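Beta-mannosidase (Trichoderma harzianum, PDB 4CVU) probably hydrolyses beta-linked mannose residues from the non-reducing ends of oligosaccharides, as a fungal member of glycoside hydrolase family 2. Local coordinates at residues A104-F109 and D259-L264; A165-D170 and Y185-W190; V579-S584 and P851-Q856. All coordinates share one frame; numbering follows the deposited sequence.

Contact 1. Residues A104-F109 and D259-L264. With MAN (alpha-D-mannopyranose), chain E.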
loop_
_atom_site.group_PDB
_atom_site.type_symbol
_atom_site.label_atom_id
_atom_site.label_comp_id
_atom_site.label_asym_id
_atom_site.label_seq_id
_atom_site.Cartn_x
_atom_site.Cartn_y
_atom_site.Cartn_z
ATOM N N ALA A 104 -27.590 -24.797 -38.256
ATOM C CA ALA A 104 -26.199 -25.032 -37.890
ATOM C C ALA A 104 -25.837 -24.109 -36.710
ATOM O O ALA A 104 -26.060 -22.898 -36.777
ATOM C CB ALA A 104 -25.274 -24.769 -39.065
ATOM N N THR A 105 -25.276 -24.697 -35.651
ATOM C CA THR A 105 -24.888 -23.949 -34.460
ATOM C C THR A 105 -23.374 -23.937 -34.354
ATOM O O THR A 105 -22.759 -24.989 -34.218
ATOM C CB THR A 105 -25.483 -24.588 -33.193
ATOM O OG1 THR A 105 -26.915 -24.651 -33.302
ATOM C CG2 THR A 105 -25.132 -23.777 -31.936
ATOM N N TRP A 106 -22.791 -22.731 -34.388
ATOM C CA TRP A 106 -21.345 -22.538 -34.289
ATOM C C TRP A 106 -20.933 -21.793 -33.011
ATOM O O TRP A 106 -21.637 -20.907 -32.537
ATOM C CB TRP A 106 -20.842 -21.734 -35.493
ATOM C CG TRP A 106 -20.935 -22.462 -36.792
ATOM C CD1 TRP A 106 -22.023 -22.517 -37.627
ATOM C CD2 TRP A 106 -19.907 -23.234 -37.420
ATOM N NE1 TRP A 106 -21.733 -23.276 -38.737
ATOM C CE2 TRP A 106 -20.443 -23.733 -38.637
ATOM C CE3 TRP A 106 -18.595 -23.566 -37.073
ATOM C CZ2 TRP A 106 -19.699 -24.542 -39.508
ATOM C CZ3 TRP A 106 -17.849 -24.346 -37.924
ATOM C CH2 TRP A 106 -18.412 -24.852 -39.142
ATOM N N LEU A 107 -19.780 -22.175 -32.475
ATOM C CA LEU A 107 -19.063 -21.353 -31.498
ATOM C C LEU A 107 -18.036 -20.543 -32.267
ATOM O O LEU A 107 -17.245 -21.096 -33.034
ATOM C CB LEU A 107 -18.352 -22.221 -30.456
ATOM C CG LEU A 107 -19.209 -23.200 -29.658
ATOM C CD1 LEU A 107 -18.353 -24.019 -28.706
ATOM C CD2 LEU A 107 -20.288 -22.458 -28.901
ATOM N N VAL A 108 -18.043 -19.234 -32.062
ATOM C CA VAL A 108 -17.024 -18.374 -32.658
ATOM C C VAL A 108 -16.283 -17.642 -31.548
ATOM O O VAL A 108 -16.891 -16.908 -30.783
ATOM C CB VAL A 108 -17.620 -17.365 -33.661
ATOM C CG1 VAL A 108 -16.509 -16.555 -34.313
ATOM C CG2 VAL A 108 -18.422 -18.094 -34.749
ATOM N N PHE A 109 -14.971 -17.858 -31.494
ATOM C CA PHE A 109 -14.100 -17.284 -30.456
ATOM C C PHE A 109 -13.059 -16.383 -31.094
ATOM O O PHE A 109 -12.199 -16.848 -31.845
ATOM C CB PHE A 109 -13.378 -18.390 -29.684
ATOM C CG PHE A 109 -14.290 -19.297 -28.896
ATOM C CD1 PHE A 109 -14.962 -18.823 -27.778
ATOM C CD2 PHE A 109 -14.438 -20.634 -29.243
ATOM C CE1 PHE A 109 -15.778 -19.637 -27.024
ATOM C CE2 PHE A 109 -15.259 -21.469 -28.494
ATOM C CZ PHE A 109 -15.939 -20.969 -27.394
ATOM N N ASP A 259 -14.421 -13.813 -45.400
ATOM C CA ASP A 259 -14.550 -15.126 -44.772
ATOM C C ASP A 259 -15.900 -15.217 -44.043
ATOM O O ASP A 259 -16.372 -14.222 -43.510
ATOM C CB ASP A 259 -13.398 -15.375 -43.787
ATOM C CG ASP A 259 -12.029 -15.272 -44.453
ATOM O OD1 ASP A 259 -11.915 -15.711 -45.605
ATOM O OD2 ASP A 259 -11.072 -14.730 -43.834
ATOM N N PHE A 260 -16.512 -16.404 -44.028
ATOM C CA PHE A 260 -17.874 -16.566 -43.485
ATOM C C PHE A 260 -18.198 -18.004 -43.036
ATOM O O PHE A 260 -17.456 -18.938 -43.315
ATOM C CB PHE A 260 -18.905 -16.092 -44.527
ATOM C CG PHE A 260 -18.835 -16.844 -45.849
ATOM C CD1 PHE A 260 -19.524 -18.035 -46.033
ATOM C CD2 PHE A 260 -18.048 -16.373 -46.892
ATOM C CE1 PHE A 260 -19.430 -18.744 -47.241
ATOM C CE2 PHE A 260 -17.946 -17.073 -48.088
ATOM C CZ PHE A 260 -18.632 -18.260 -48.270
ATOM N N LEU A 261 -19.289 -18.146 -42.293
ATOM C CA LEU A 261 -19.975 -19.420 -42.098
ATOM C C LEU A 261 -21.434 -19.250 -42.639
ATOM O O LEU A 261 -21.925 -18.145 -42.627
ATOM C CB LEU A 261 -20.004 -19.768 -40.602
ATOM C CG LEU A 261 -18.696 -19.736 -39.800
ATOM C CD1 LEU A 261 -18.964 -19.635 -38.304
ATOM C CD2 LEU A 261 -17.798 -20.931 -40.086
ATOM N N GLY A 262 -22.142 -20.253 -43.170
ATOM C CA GLY A 262 -21.662 -21.515 -43.702
ATOM C C GLY A 262 -21.800 -21.610 -45.240
ATOM O O GLY A 262 -20.791 -21.567 -45.954
ATOM N N THR A 263 -23.019 -21.743 -45.778
ATOM C CA THR A 263 -23.177 -22.151 -47.216
ATOM C C THR A 263 -23.541 -21.032 -48.216
ATOM O O THR A 263 -24.673 -20.557 -48.244
ATOM C CB THR A 263 -24.218 -23.276 -47.385
ATOM O OG1 THR A 263 -23.941 -24.343 -46.478
ATOM C CG2 THR A 263 -24.191 -23.824 -48.803
ATOM N N LEU A 264 -22.579 -20.627 -49.039
ATOM C CA LEU A 264 -22.812 -19.624 -50.077
ATOM C C LEU A 264 -23.078 -20.341 -51.410
ATOM O O LEU A 264 -22.198 -21.058 -51.903
ATOM C CB LEU A 264 -21.597 -18.701 -50.260
ATOM C CG LEU A 264 -21.665 -17.659 -51.395
ATOM C CD1 LEU A 264 -22.863 -16.738 -51.227
ATOM C CD2 LEU A 264 -20.388 -16.841 -51.516
HETATM C C1 MAN E . -7.139 -20.432 -46.241
HETATM C C2 MAN E . -8.253 -21.376 -45.847
HETATM C C3 MAN E . -9.467 -21.115 -46.728
HETATM C C4 MAN E . -9.812 -19.613 -46.764
HETATM C C5 MAN E . -8.590 -18.732 -46.967
HETATM C C6 MAN E . -8.936 -17.256 -46.800
HETATM O O2 MAN E . -8.616 -21.141 -44.492
HETATM O O3 MAN E . -10.571 -21.826 -46.203
HETATM O O4 MAN E . -10.681 -19.323 -47.842
HETATM O O5 MAN E . -7.574 -19.085 -46.094
HETATM O O6 MAN E . -9.506 -16.972 -45.543
#
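L261 lies across one face of the W106 indole, and its two methyls divide the ring system between them. L261 CD2 sits 3.8 Å from the centroid of the six-membered ring and only 2° off its normal, a CH-pi contact made over the face. L261 CD1 lies over the five-membered end of the same face, 3.8 Å from W106 CG. The same methyl is shared with V108: L261 CD1 meets V108 CG2 at 3.9 Å, the two side chains approaching tip to tip. W106 and V108 are alternate residues of strand 103-109, which is why both project to the same side while L107 between them faces away. With chi1 at -68°, W106 CG stands opposite the carbonyl carbon, and this turn together with chi2 near 86° presents the broad side of the indole to the leucine. Replacing W106 by an alanine would probably leave L261 CD2 without its aromatic surface and open a gap beside F136. Farther out, F136 touches both W106 and L261, while L229 touches both V108 and L261, so neighbouring strands close the apolar cluster. Beyond L261 the chain leaves strand 252-261 through a cis peptide bond before G262. Two residues before L261, D259 OD1 accepts a hydrogen bond of 2.7 Å from O6 of the glycan mannose, and T298 OG1 is hydrogen-bonded to both D259 OD1 and the mannose; D259 OD2 forms a salt bridge with R473. The backbones remain well apart, with W106 and L261 CA atoms at 8.5 Å, so side chains alone bridge the segments. The arrangement is a hydrophobic interface between two beta domains of a family 2 glycoside hydrolase, the galactose-binding-like jelly roll and the immunoglobulin-like sandwich that follows it.

Contact 2. Residues A165-D170 and Y185-W190. With NAG (2-acetamido-2-deoxy-beta-D-glucopyranose), chain J.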
loop_
_atom_site.group_PDB
_atom_site.type_symbol
_atom_site.label_atom_id
_atom_site.label_comp_id
_atom_site.label_asym_id
_atom_site.label_seq_id
_atom_site.Cartn_x
_atom_site.Cartn_y
_atom_site.Cartn_z
ATOM N N ALA A 165 6.466 -29.620 -20.572
ATOM C CA ALA A 165 6.216 -30.996 -21.032
ATOM C C ALA A 165 6.621 -31.169 -22.496
ATOM O O ALA A 165 7.235 -32.175 -22.852
ATOM C CB ALA A 165 4.754 -31.378 -20.815
ATOM N N ILE A 166 6.310 -30.173 -23.333
ATOM C CA ILE A 166 6.735 -30.170 -24.733
ATOM C C ILE A 166 8.261 -30.225 -24.823
ATOM O O ILE A 166 8.832 -31.053 -25.569
ATOM C CB ILE A 166 6.238 -28.925 -25.500
ATOM C CG1 ILE A 166 4.744 -29.030 -25.763
ATOM C CG2 ILE A 166 6.998 -28.756 -26.809
ATOM C CD1 ILE A 166 4.088 -27.768 -26.299
ATOM N N ASN A 167 8.925 -29.349 -24.073
ATOM C CA ASN A 167 10.374 -29.264 -24.160
ATOM C C ASN A 167 11.105 -30.546 -23.655
ATOM O O ASN A 167 12.166 -30.907 -24.158
ATOM C CB ASN A 167 10.914 -28.066 -23.405
ATOM C CG ASN A 167 12.413 -28.092 -23.336
ATOM O OD1 ASN A 167 13.101 -27.725 -24.286
ATOM N ND2 ASN A 167 12.939 -28.566 -22.205
ATOM N N ALA A 168 10.553 -31.174 -22.628
ATOM C CA ALA A 168 11.208 -32.303 -21.966
ATOM C C ALA A 168 11.415 -33.489 -22.925
ATOM O O ALA A 168 12.332 -34.277 -22.742
ATOM C CB ALA A 168 10.398 -32.735 -20.751
ATOM N N SER A 169 10.555 -33.609 -23.933
ATOM C CA SER A 169 10.653 -34.664 -24.931
ATOM C C SER A 169 11.936 -34.530 -25.729
ATOM O O SER A 169 12.245 -33.455 -26.226
ATOM C CB SER A 169 9.459 -34.583 -25.888
ATOM O OG SER A 169 9.640 -35.385 -27.040
ATOM N N ASP A 170 12.659 -35.637 -25.868
ATOM C CA ASP A 170 13.873 -35.691 -26.690
ATOM C C ASP A 170 13.555 -35.739 -28.182
ATOM O O ASP A 170 14.474 -35.689 -28.992
ATOM C CB ASP A 170 14.722 -36.931 -26.327
ATOM C CG ASP A 170 15.351 -36.841 -24.934
ATOM O OD1 ASP A 170 15.568 -35.706 -24.431
ATOM O OD2 ASP A 170 15.626 -37.916 -24.332
ATOM N N TYR A 185 9.934 -17.363 -16.938
ATOM C CA TYR A 185 9.647 -18.750 -17.378
ATOM C C TYR A 185 10.453 -19.163 -18.611
ATOM O O TYR A 185 10.612 -18.391 -19.519
ATOM C CB TYR A 185 8.188 -18.958 -17.725
ATOM C CG TYR A 185 7.295 -18.836 -16.527
ATOM C CD1 TYR A 185 7.060 -19.934 -15.689
ATOM C CD2 TYR A 185 6.705 -17.629 -16.193
ATOM C CE1 TYR A 185 6.241 -19.834 -14.572
ATOM C CE2 TYR A 185 5.881 -17.508 -15.074
ATOM C CZ TYR A 185 5.649 -18.594 -14.277
ATOM O OH TYR A 185 4.822 -18.447 -13.187
ATOM N N PRO A 186 10.972 -20.389 -18.630
ATOM C CA PRO A 186 11.639 -20.947 -19.798
ATOM C C PRO A 186 10.663 -21.526 -20.793
ATOM O O PRO A 186 9.497 -21.717 -20.502
ATOM C CB PRO A 186 12.422 -22.109 -19.200
ATOM C CG PRO A 186 11.559 -22.548 -18.056
ATOM C CD PRO A 186 11.069 -21.276 -17.460
ATOM N N ASN A 187 11.173 -21.850 -21.965
ATOM C CA ASN A 187 10.440 -22.587 -22.988
ATOM C C ASN A 187 9.360 -21.877 -23.791
ATOM O O ASN A 187 8.621 -22.547 -24.477
ATOM C CB ASN A 187 9.895 -23.926 -22.447
ATOM C CG ASN A 187 10.982 -24.846 -21.961
ATOM O OD1 ASN A 187 11.999 -25.037 -22.609
ATOM N ND2 ASN A 187 10.810 -25.339 -20.792
ATOM N N ARG A 188 9.309 -20.542 -23.750
ATOM C CA ARG A 188 8.265 -19.752 -24.389
ATOM C C ARG A 188 8.215 -19.904 -25.912
ATOM O O ARG A 188 7.224 -19.640 -26.534
ATOM C CB ARG A 188 8.382 -18.273 -24.010
ATOM C CG ARG A 188 9.494 -17.516 -24.676
ATOM C CD ARG A 188 9.793 -16.131 -24.069
ATOM N NE ARG A 188 11.121 -15.617 -24.423
ATOM C CZ ARG A 188 11.374 -14.927 -25.525
ATOM N NH1 ARG A 188 10.427 -14.724 -26.360
ATOM N NH2 ARG A 188 12.578 -14.454 -25.816
ATOM N N GLN A 189 9.322 -20.334 -26.512
ATOM C CA GLN A 189 9.369 -20.469 -27.961
ATOM C C GLN A 189 8.347 -21.509 -28.478
ATOM O O GLN A 189 7.990 -21.502 -29.664
ATOM C CB GLN A 189 10.801 -20.820 -28.409
ATOM C CG GLN A 189 11.289 -22.237 -28.109
ATOM C CD GLN A 189 11.943 -22.388 -26.755
ATOM O OE1 GLN A 189 11.644 -21.639 -25.804
ATOM N NE2 GLN A 189 12.810 -23.415 -26.628
ATOM N N TRP A 190 7.894 -22.393 -27.587
ATOM C CA TRP A 190 7.003 -23.514 -27.960
ATOM C C TRP A 190 5.530 -23.145 -27.970
ATOM O O TRP A 190 4.710 -23.937 -28.397
ATOM C CB TRP A 190 7.228 -24.744 -27.026
ATOM C CG TRP A 190 8.465 -25.439 -27.395
ATOM C CD1 TRP A 190 9.642 -25.441 -26.714
ATOM C CD2 TRP A 190 8.693 -26.162 -28.597
ATOM N NE1 TRP A 190 10.595 -26.148 -27.405
ATOM C CE2 TRP A 190 10.033 -26.598 -28.572
ATOM C CE3 TRP A 190 7.880 -26.520 -29.687
ATOM C CZ2 TRP A 190 10.585 -27.361 -29.602
ATOM C CZ3 TRP A 190 8.427 -27.293 -30.705
ATOM C CH2 TRP A 190 9.765 -27.697 -30.657
HETATM C C1 NAG J . 14.362 -28.780 -22.021
HETATM C C2 NAG J . 14.967 -28.447 -20.669
HETATM C C3 NAG J . 16.399 -28.918 -20.485
HETATM C C4 NAG J . 16.608 -30.366 -20.938
HETATM C C5 NAG J . 15.904 -30.642 -22.263
HETATM C C6 NAG J . 15.979 -32.133 -22.626
HETATM C C7 NAG J . 14.153 -26.482 -19.519
HETATM C C8 NAG J . 14.261 -24.991 -19.417
HETATM N N2 NAG J . 14.936 -27.018 -20.453
HETATM O O3 NAG J . 16.678 -28.790 -19.106
HETATM O O4 NAG J . 17.994 -30.553 -21.129
HETATM O O5 NAG J . 14.547 -30.184 -22.238
HETATM O O6 NAG J . 14.692 -32.719 -22.730
HETATM O O7 NAG J . 13.373 -27.116 -18.780
HETATM O O HOH W 1 13.336 -26.656 -26.916
#
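One face of the W190 indole carries the I166 CG2 methyl, 3.9 Å from the centroid of the five-membered ring and 26° off its normal, a CH-pi contact. I166 CG2 is displaced from the ring centre toward W190 CD2, 3.6 Å away. At the indole edge, in the ring plane, a water accepts from W190 NE1 at 2.8 Å and donates to N167 OD1 at the same length, bridging the segments. A second flat arrangement is the pair of amides of N167 and N187, whose planes differ by 27° while the side chains cross at about a right angle. N187 OD1 stands 3.2 Å from N167 CG, but the two amide oxygens are both acceptors, so this is packing; N187 ND2 bonds instead to N164 OD1. N167 holds its CG anti to the backbone N (chi1 172°), which carries the amide toward N187 and the sugar: N167 ND2 is covalently bonded to C1 of N-acetylglucosamine at 1.5 Å. The acetamido methyl C8 rests 3.4 Å from P186 CB. With serine two residues after the asparagine, N167-A168-S169 is an N-glycosylation sequon, its asparagine here on helix 159-168.

Contact 3. Residues V579-S584 and P851-Q856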
loop_
_atom_site.group_PDB
_atom_site.type_symbol
_atom_site.label_atom_id
_atom_site.label_comp_id
_atom_site.label_asym_id
_atom_site.label_seq_id
_atom_site.Cartn_x
_atom_site.Cartn_y
_atom_site.Cartn_z
ATOM N N VAL A 579 30.140 7.963 -21.773
ATOM C CA VAL A 579 30.013 8.388 -23.158
ATOM C C VAL A 579 28.594 8.761 -23.583
ATOM O O VAL A 579 28.342 9.008 -24.786
ATOM C CB VAL A 579 30.544 7.309 -24.137
ATOM C CG1 VAL A 579 32.039 7.075 -23.905
ATOM C CG2 VAL A 579 29.763 6.019 -24.012
ATOM N N SER A 580 27.663 8.818 -22.617
ATOM C CA SER A 580 26.257 9.013 -22.926
ATOM C C SER A 580 25.936 10.239 -23.756
ATOM O O SER A 580 25.003 10.226 -24.519
ATOM C CB SER A 580 25.454 9.060 -21.616
ATOM O OG SER A 580 25.605 7.830 -20.896
ATOM N N PHE A 581 26.686 11.316 -23.564
ATOM C CA PHE A 581 26.480 12.579 -24.286
ATOM C C PHE A 581 27.562 12.833 -25.322
ATOM O O PHE A 581 27.731 13.945 -25.796
ATOM C CB PHE A 581 26.439 13.710 -23.273
ATOM C CG PHE A 581 25.289 13.569 -22.304
ATOM C CD1 PHE A 581 24.001 13.792 -22.749
ATOM C CD2 PHE A 581 25.492 13.192 -21.000
ATOM C CE1 PHE A 581 22.913 13.642 -21.867
ATOM C CE2 PHE A 581 24.407 13.054 -20.110
ATOM C CZ PHE A 581 23.135 13.269 -20.575
ATOM N N ASP A 582 28.274 11.791 -25.659
ATOM C CA ASP A 582 29.365 11.871 -26.641
ATOM C C ASP A 582 28.885 11.397 -27.992
ATOM O O ASP A 582 28.793 10.191 -28.261
ATOM C CB ASP A 582 30.503 10.985 -26.165
ATOM C CG ASP A 582 31.704 11.078 -27.090
ATOM O OD1 ASP A 582 31.556 11.727 -28.150
ATOM O OD2 ASP A 582 32.748 10.498 -26.762
ATOM N N THR A 583 28.566 12.336 -28.874
ATOM C CA THR A 583 27.982 11.980 -30.172
ATOM C C THR A 583 28.868 11.093 -31.054
ATOM O O THR A 583 28.352 10.455 -31.976
ATOM C CB THR A 583 27.627 13.215 -31.006
ATOM O OG1 THR A 583 28.798 14.014 -31.153
ATOM C CG2 THR A 583 26.523 14.025 -30.329
ATOM N N SER A 584 30.169 11.002 -30.767
ATOM C CA SER A 584 30.994 10.056 -31.519
ATOM C C SER A 584 30.751 8.592 -31.086
ATOM O O SER A 584 31.241 7.681 -31.739
ATOM C CB SER A 584 32.478 10.441 -31.466
ATOM O OG SER A 584 32.956 10.527 -30.152
ATOM N N PRO A 851 27.372 25.181 -20.599
ATOM C CA PRO A 851 28.783 24.873 -20.901
ATOM C C PRO A 851 29.499 24.030 -19.841
ATOM O O PRO A 851 30.683 23.744 -19.972
ATOM C CB PRO A 851 29.425 26.246 -20.993
ATOM C CG PRO A 851 28.619 27.076 -20.052
ATOM C CD PRO A 851 27.211 26.569 -20.134
ATOM N N VAL A 852 28.768 23.622 -18.812
ATOM C CA VAL A 852 29.233 22.586 -17.888
ATOM C C VAL A 852 28.106 21.571 -17.687
ATOM O O VAL A 852 27.002 21.784 -18.159
ATOM C CB VAL A 852 29.645 23.186 -16.524
ATOM C CG1 VAL A 852 30.861 24.095 -16.684
ATOM C CG2 VAL A 852 28.476 23.933 -15.895
ATOM N N TRP A 853 28.391 20.483 -16.971
ATOM C CA TRP A 853 27.363 19.486 -16.664
ATOM C C TRP A 853 26.422 20.087 -15.633
ATOM O O TRP A 853 26.814 20.973 -14.871
ATOM C CB TRP A 853 27.968 18.172 -16.166
ATOM C CG TRP A 853 28.914 17.601 -17.166
ATOM C CD1 TRP A 853 30.249 17.433 -17.016
ATOM C CD2 TRP A 853 28.600 17.177 -18.506
ATOM N NE1 TRP A 853 30.791 16.907 -18.173
ATOM C CE2 TRP A 853 29.801 16.740 -19.098
ATOM C CE3 TRP A 853 27.417 17.098 -19.247
ATOM C CZ2 TRP A 853 29.861 16.255 -20.414
ATOM C CZ3 TRP A 853 27.471 16.616 -20.559
ATOM C CH2 TRP A 853 28.689 16.206 -21.127
ATOM N N PRO A 854 25.172 19.621 -15.612
ATOM C CA PRO A 854 24.241 20.204 -14.651
ATOM C C PRO A 854 24.775 20.222 -13.224
ATOM O O PRO A 854 24.557 21.207 -12.512
ATOM C CB PRO A 854 22.989 19.338 -14.778
ATOM C CG PRO A 854 23.054 18.777 -16.147
ATOM C CD PRO A 854 24.511 18.698 -16.562
ATOM N N ASN A 855 25.505 19.180 -12.802
ATOM C CA ASN A 855 26.057 19.152 -11.436
ATOM C C ASN A 855 27.141 20.158 -11.133
ATOM O O ASN A 855 27.546 20.281 -9.993
ATOM C CB ASN A 855 26.534 17.729 -11.014
ATOM C CG ASN A 855 27.634 17.170 -11.909
ATOM O OD1 ASN A 855 28.089 17.815 -12.857
ATOM N ND2 ASN A 855 28.001 15.922 -11.655
ATOM N N GLN A 856 27.634 20.856 -12.145
ATOM C CA GLN A 856 28.675 21.851 -11.971
ATOM C C GLN A 856 28.128 23.281 -11.984
ATOM O O GLN A 856 28.851 24.223 -11.638
ATOM C CB GLN A 856 29.690 21.676 -13.087
ATOM C CG GLN A 856 30.441 20.357 -12.956
ATOM C CD GLN A 856 31.378 20.075 -14.118
ATOM O OE1 GLN A 856 31.001 20.140 -15.303
ATOM N NE2 GLN A 856 32.601 19.703 -13.779
#
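This is a small aromatic contact, burying just 76 Å² between the segments, of two loops: 579-584, whose F581 also packs on D681 and S685 of helix 664-692, and 851-856, which follows edge strand 841-849 of a four-stranded antiparallel sheet. F581 and W853 meet, their side chains sliding past each other in opposite directions, with six-membered ring centroids 5.7 Å apart and planes inclined obliquely at 35°. W853 CG lies anti to the carbonyl carbon (chi1 -58°), which swings the far rim of the indole to F581 although CB does not point there: W853 CZ3 approaches F581 CD2 at 4.0 Å, and CH2 lies at the same distance from F581 CB. F581 occupies a type I beta turn from V579 to D582, closed by D582 N bonding to V579 O; D582 OD1 then accepts from S584 N at 3.0 Å, forming an Asx turn, and from S584 OG at 2.7 Å, both donors reaching the same face of the carboxylate. W853 N donates to Q856 OE1 with an N-H...O angle of 161°, in the carbonyl plane and on a lone pair, tying the Q856 side chain back over the 3-10 segment. Y655, backbone-bonded to N855, meets both F581 and W853 edge-to-face, and F678, W746 and Y748 extend the aromatic group. The chemistry implies that dispersion and ring-to-ring contact join the two loops, while the polar bonds given here act within each loop.

Overall arrangement
From the N terminus, strand 103-109 comes first, and its partner 259-264 closes contact 1 about 150 residues later, joining the galactose-binding-like domain to the immunoglobulin-like domain after it. Contact 2 falls wholly within that long excursion: 165-170 and 185-190 close a short loop of 14 residues inside the first domain, with the two contact centres 34 Å apart. Contact 3 opens only after both have closed, and spans 266 residues to bring the loop 579-584, packed on helix 664-692, against the loop after edge strand 841-849 of a four-stranded sheet. None of the contacts cross along the chain. Contacts 1 and 3 lie on opposite sides of the chain's centre, their centres 63 Å apart.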